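Phosphate transporter (Thermotoga maritima MSB8, PDB 6L85) probably imports phosphate across the cell membrane by coupling its uptake to sodium ions, as a bacterial relative of the human SLC20 carriers. Local coordinates at residues Ser58-Thr63 / Asp258-Ala263; Pro265-Met270 / Val282-Leu287. All coordinates share one frame; numbering follows the deposited sequence.

Interaction 1: Ser58-Thr63 / Asp258-Ala263. With NA (sodium ion), chain R.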
# COMPACT_ATOMS: atom_id res chain seq x y z
N SER B 58 2.92 5.00 -15.39
CA SER B 58 3.12 4.65 -16.80
C SER B 58 2.26 5.51 -17.74
O SER B 58 2.64 5.72 -18.90
CB SER B 58 2.83 3.16 -17.03
OG SER B 58 1.46 2.87 -16.77
N HIS B 59 1.14 6.03 -17.25
CA HIS B 59 0.16 6.70 -18.11
C HIS B 59 0.69 8.01 -18.67
O HIS B 59 0.59 8.27 -19.87
CB HIS B 59 -1.13 6.89 -17.33
CG HIS B 59 -1.60 5.64 -16.66
ND1 HIS B 59 -2.10 4.56 -17.37
CD2 HIS B 59 -1.57 5.26 -15.36
CE1 HIS B 59 -2.40 3.59 -16.53
NE2 HIS B 59 -2.09 3.98 -15.30
N VAL B 60 1.30 8.85 -17.83
CA VAL B 60 1.91 10.06 -18.35
C VAL B 60 3.21 9.75 -19.09
O VAL B 60 3.61 10.49 -20.01
CB VAL B 60 2.12 11.09 -17.21
CG1 VAL B 60 2.79 12.36 -17.75
CG2 VAL B 60 0.79 11.41 -16.55
N SER B 61 3.92 8.68 -18.68
CA SER B 61 5.13 8.26 -19.40
C SER B 61 4.84 7.99 -20.88
O SER B 61 5.67 8.29 -21.76
CB SER B 61 5.74 7.02 -18.74
OG SER B 61 6.07 7.27 -17.38
N GLN B 62 3.66 7.43 -21.18
CA GLN B 62 3.27 7.24 -22.58
C GLN B 62 3.16 8.57 -23.34
O GLN B 62 3.58 8.67 -24.50
CB GLN B 62 1.95 6.48 -22.66
CG GLN B 62 2.06 5.02 -22.30
CD GLN B 62 0.75 4.49 -21.79
OE1 GLN B 62 -0.32 4.99 -22.19
NE2 GLN B 62 0.80 3.50 -20.89
N THR B 63 2.61 9.60 -22.69
CA THR B 63 2.47 10.89 -23.35
C THR B 63 3.83 11.53 -23.59
O THR B 63 4.08 12.08 -24.66
CB THR B 63 1.59 11.82 -22.52
OG1 THR B 63 0.34 11.17 -22.28
CG2 THR B 63 1.36 13.15 -23.25
N ASP B 258 4.94 12.72 -12.30
CA ASP B 258 6.25 13.20 -12.69
C ASP B 258 7.29 12.11 -12.93
O ASP B 258 8.35 12.44 -13.47
CB ASP B 258 6.80 14.15 -11.62
CG ASP B 258 6.27 15.58 -11.75
OD1 ASP B 258 5.19 15.80 -12.31
OD2 ASP B 258 6.94 16.47 -11.22
N VAL B 259 7.05 10.84 -12.55
CA VAL B 259 8.08 9.87 -12.91
C VAL B 259 8.27 9.86 -14.42
O VAL B 259 9.39 9.67 -14.90
CB VAL B 259 7.79 8.45 -12.34
CG1 VAL B 259 6.61 7.77 -13.06
CG2 VAL B 259 9.08 7.57 -12.42
N ALA B 260 7.21 10.14 -15.17
CA ALA B 260 7.29 10.30 -16.62
C ALA B 260 8.41 11.23 -17.08
O ALA B 260 9.01 10.98 -18.13
CB ALA B 260 5.96 10.82 -17.18
N ASN B 261 8.73 12.28 -16.32
CA ASN B 261 9.73 13.22 -16.82
C ASN B 261 11.11 12.60 -16.94
O ASN B 261 11.96 13.11 -17.68
CB ASN B 261 9.79 14.48 -15.95
CG ASN B 261 8.44 15.13 -15.77
OD1 ASN B 261 7.51 14.92 -16.58
ND2 ASN B 261 8.33 15.95 -14.75
N ALA B 262 11.35 11.50 -16.22
CA ALA B 262 12.57 10.72 -16.40
C ALA B 262 12.32 9.40 -17.09
O ALA B 262 13.16 8.97 -17.89
CB ALA B 262 13.24 10.48 -15.04
N ALA B 263 11.17 8.76 -16.84
CA ALA B 263 10.91 7.42 -17.35
C ALA B 263 10.48 7.42 -18.82
O ALA B 263 10.74 6.43 -19.52
CB ALA B 263 9.85 6.72 -16.49
NA NA R . 4.23 16.37 -14.29
O HOH W 1 4.88 14.97 -15.94
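The imidazole of His59 has Ser58 OG over the centre of one face, 3.8 Å above the plane, while its NE2 is hydrogen-bonded to Thr194 and the ring of Phe56 meets it obliquely. The flat amide of Asn261 is tied at both ends: OD1 accepts a hydrogen bond from a water at 2.7 Å, and ND2 is hydrogen-bonded to Thr106 and Thr107. Those bonds fix which way round the amide sits. The same water is a ligand of the sodium ion, so Asn261 belongs to its second shell. Asp258 coordinates directly, its OD1 lying 2.3 Å from the ion, and Thr107, Asn257 and Ile344 complete this sodium site of the phosphate transporter. Close by, OD2 of Asp258 lies near Asp22, a proximity of like charges that the sodium ions bound to each residue would be expected to ease. Next to this site, helix 260-275 packs against helix 58-66 through Ala260 and Ala263, where small residues let the backbones come together, the CA atoms of Ser61 and Ala260 being 4.1 Å apart. Ala260 CB presses onto the backbone, 3.3 Å from Ser61 N, and Val60 CG1, anti to the backbone N (chi1 179°), flanks that methyl at 3.6 Å. Ser61 OG, turned back by its chi1 of -59° to bond with Gly57 O one helical turn earlier, lies 3.4 Å from Ala260 CA.

Interaction 2: Pro265-Met270 / Val282-Leu287. With LMT (dodecyl-beta-D-maltoside), chain O.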
# COMPACT_ATOMS: atom_id res chain seq x y z
N PRO B 265 11.59 9.50 -21.38
CA PRO B 265 12.78 9.49 -22.25
C PRO B 265 13.56 8.19 -22.17
O PRO B 265 13.97 7.66 -23.22
CB PRO B 265 13.60 10.70 -21.74
CG PRO B 265 12.55 11.64 -21.17
CD PRO B 265 11.56 10.69 -20.49
N VAL B 266 13.72 7.64 -20.96
CA VAL B 266 14.43 6.37 -20.82
C VAL B 266 13.68 5.26 -21.55
O VAL B 266 14.28 4.43 -22.23
CB VAL B 266 14.64 6.02 -19.33
CG1 VAL B 266 15.20 4.57 -19.18
CG2 VAL B 266 15.56 7.02 -18.65
N ALA B 267 12.35 5.20 -21.37
CA ALA B 267 11.56 4.20 -22.09
C ALA B 267 11.72 4.33 -23.60
O ALA B 267 11.77 3.32 -24.31
CB ALA B 267 10.07 4.33 -21.73
N ALA B 268 11.78 5.55 -24.11
CA ALA B 268 11.94 5.71 -25.55
C ALA B 268 13.27 5.11 -26.00
O ALA B 268 13.34 4.42 -27.03
CB ALA B 268 11.82 7.18 -25.96
N VAL B 269 14.32 5.33 -25.21
CA VAL B 269 15.62 4.73 -25.56
C VAL B 269 15.55 3.20 -25.49
O VAL B 269 16.06 2.50 -26.38
CB VAL B 269 16.73 5.28 -24.65
CG1 VAL B 269 18.03 4.57 -24.94
CG2 VAL B 269 16.86 6.80 -24.84
N MET B 270 14.94 2.66 -24.43
CA MET B 270 14.80 1.21 -24.31
C MET B 270 13.98 0.63 -25.46
O MET B 270 14.31 -0.44 -25.99
CB MET B 270 14.16 0.84 -22.97
CG MET B 270 15.02 1.25 -21.76
SD MET B 270 14.19 0.91 -20.20
CE MET B 270 14.07 -0.89 -20.36
N VAL B 282 2.31 1.98 -27.03
CA VAL B 282 3.55 1.95 -26.27
C VAL B 282 3.32 1.27 -24.92
O VAL B 282 2.38 1.60 -24.20
CB VAL B 282 4.10 3.37 -26.07
CG1 VAL B 282 5.32 3.37 -25.14
CG2 VAL B 282 4.46 3.99 -27.41
N GLU B 283 4.19 0.32 -24.58
CA GLU B 283 4.21 -0.27 -23.25
C GLU B 283 5.46 0.23 -22.54
O GLU B 283 6.58 0.01 -23.02
CB GLU B 283 4.18 -1.80 -23.32
CG GLU B 283 3.33 -2.35 -24.45
CD GLU B 283 3.84 -3.69 -24.97
OE1 GLU B 283 5.08 -3.88 -25.06
OE2 GLU B 283 2.99 -4.57 -25.28
N ILE B 284 5.27 0.92 -21.42
CA ILE B 284 6.41 1.46 -20.67
C ILE B 284 7.10 0.34 -19.90
O ILE B 284 6.47 -0.28 -19.03
CB ILE B 284 5.98 2.59 -19.72
CG1 ILE B 284 5.31 3.73 -20.51
CG2 ILE B 284 7.19 3.12 -18.94
CD1 ILE B 284 6.30 4.52 -21.36
N PRO B 285 8.37 0.06 -20.18
CA PRO B 285 9.08 -1.00 -19.44
C PRO B 285 9.19 -0.66 -17.96
O PRO B 285 9.62 0.44 -17.59
CB PRO B 285 10.46 -1.05 -20.12
CG PRO B 285 10.29 -0.33 -21.44
CD PRO B 285 9.24 0.72 -21.18
N PHE B 286 8.79 -1.62 -17.12
CA PHE B 286 8.76 -1.37 -15.69
C PHE B 286 10.12 -0.94 -15.16
O PHE B 286 10.20 -0.18 -14.20
CB PHE B 286 8.25 -2.60 -14.95
CG PHE B 286 6.86 -2.42 -14.41
CD1 PHE B 286 6.59 -1.38 -13.53
CD2 PHE B 286 5.82 -3.23 -14.83
CE1 PHE B 286 5.31 -1.17 -13.04
CE2 PHE B 286 4.54 -3.02 -14.35
CZ PHE B 286 4.28 -1.98 -13.45
N LEU B 287 11.19 -1.43 -15.78
CA LEU B 287 12.53 -0.97 -15.41
C LEU B 287 12.63 0.56 -15.46
O LEU B 287 13.21 1.17 -14.55
CB LEU B 287 13.56 -1.62 -16.34
CG LEU B 287 14.98 -1.83 -15.83
CD1 LEU B 287 14.97 -2.09 -14.33
CD2 LEU B 287 15.64 -3.00 -16.56
C1' LMT O . -0.19 -4.11 -14.53
C2' LMT O . 0.54 -3.78 -15.81
C3' LMT O . -0.21 -4.10 -17.10
C4' LMT O . -1.13 -5.30 -16.96
C5' LMT O . -1.86 -5.22 -15.62
C6' LMT O . -2.90 -6.32 -15.53
O1' LMT O . 0.80 -4.24 -13.50
O2' LMT O . 0.82 -2.39 -15.85
O3' LMT O . 0.77 -4.36 -18.08
O5' LMT O . -0.91 -5.32 -14.57
O6' LMT O . -3.69 -6.34 -16.71
C1 LMT O . 1.16 -3.03 -12.81
C2 LMT O . 2.00 -3.45 -11.58
C3 LMT O . 1.44 -2.71 -10.34
C4 LMT O . 2.56 -2.72 -9.29
C5 LMT O . 1.94 -2.35 -7.93
C6 LMT O . 2.81 -3.02 -6.86
C7 LMT O . 2.61 -2.23 -5.54
C8 LMT O . 1.33 -2.77 -4.84
C9 LMT O . 0.93 -1.75 -3.74
C10 LMT O . 1.58 -2.15 -2.39
C11 LMT O . 0.84 -1.41 -1.26
C12 LMT O . 1.66 -1.48 0.03
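Two methyl groups on one side of a helix, Ala267 CB and Met270 CE, carry this helix-to-loop contact, in which helix 260-275 meets the run of chain that leads back into helix 286-302 of an all-helical membrane transporter. Ala267 CB touches the Pro285 ring at CD, 3.7 Å away, and meets the tip of Ile284, CD1, at 3.8 Å. One turn further on, Met270 CE lies 3.6 Å from Pro285 CB, the two side chains running antiparallel alongside one another. The Met270 chain is extended at chi2 and turns at chi3 (63°), a bend that brings Met270 CE to the ring and to 4.1 Å from Leu287 CB. No hydrogen bond crosses the interface. Pro285 occupies the N-cap position of helix 286-302, so the ring touched by the two methyls also marks the start of that helix. Behind this layer, Ile284 rests on Ser61, Gln62 and Leu289, while Val269 faces helices 2-32 and 76-99. Outward, Leu287 packs on Leu204 of the second subunit, and Phe286 on Glu201 of that subunit. An alanine in place of Phe286 would lose the ring atoms that reach a bound dodecyl maltoside and would probably weaken its hold there, along with the packing on Glu201 of the second subunit. The detergent's C1 lies at the ring edge, in plane, and its C2 comes within 3.3 Å of Phe286 CZ.

Helix 260-275 serves both contacts, its earlier part in interaction 1 and Pro265-Met270 further along in interaction 2. Neither has a hydrogen bond across it; what differs is the surroundings. Interaction 1 is core: its touching residues are all buried, and small side chains, with Ser61 OG among them, bring two helices together beside sodium and its polar ligands. Interaction 2, centred about 9 Å away from the centre of interaction 1, is a surface contact with detergent and the second subunit next to it. The two sites also touch. Ile284 CD1 lies 3.7 Å from Ser61 CB, so helix 58-66 is touched by Asp258-Ala263 and by Val282-Leu287, and Pro265 CD sits 3.5 Å from Ala260 O where the helix kinks.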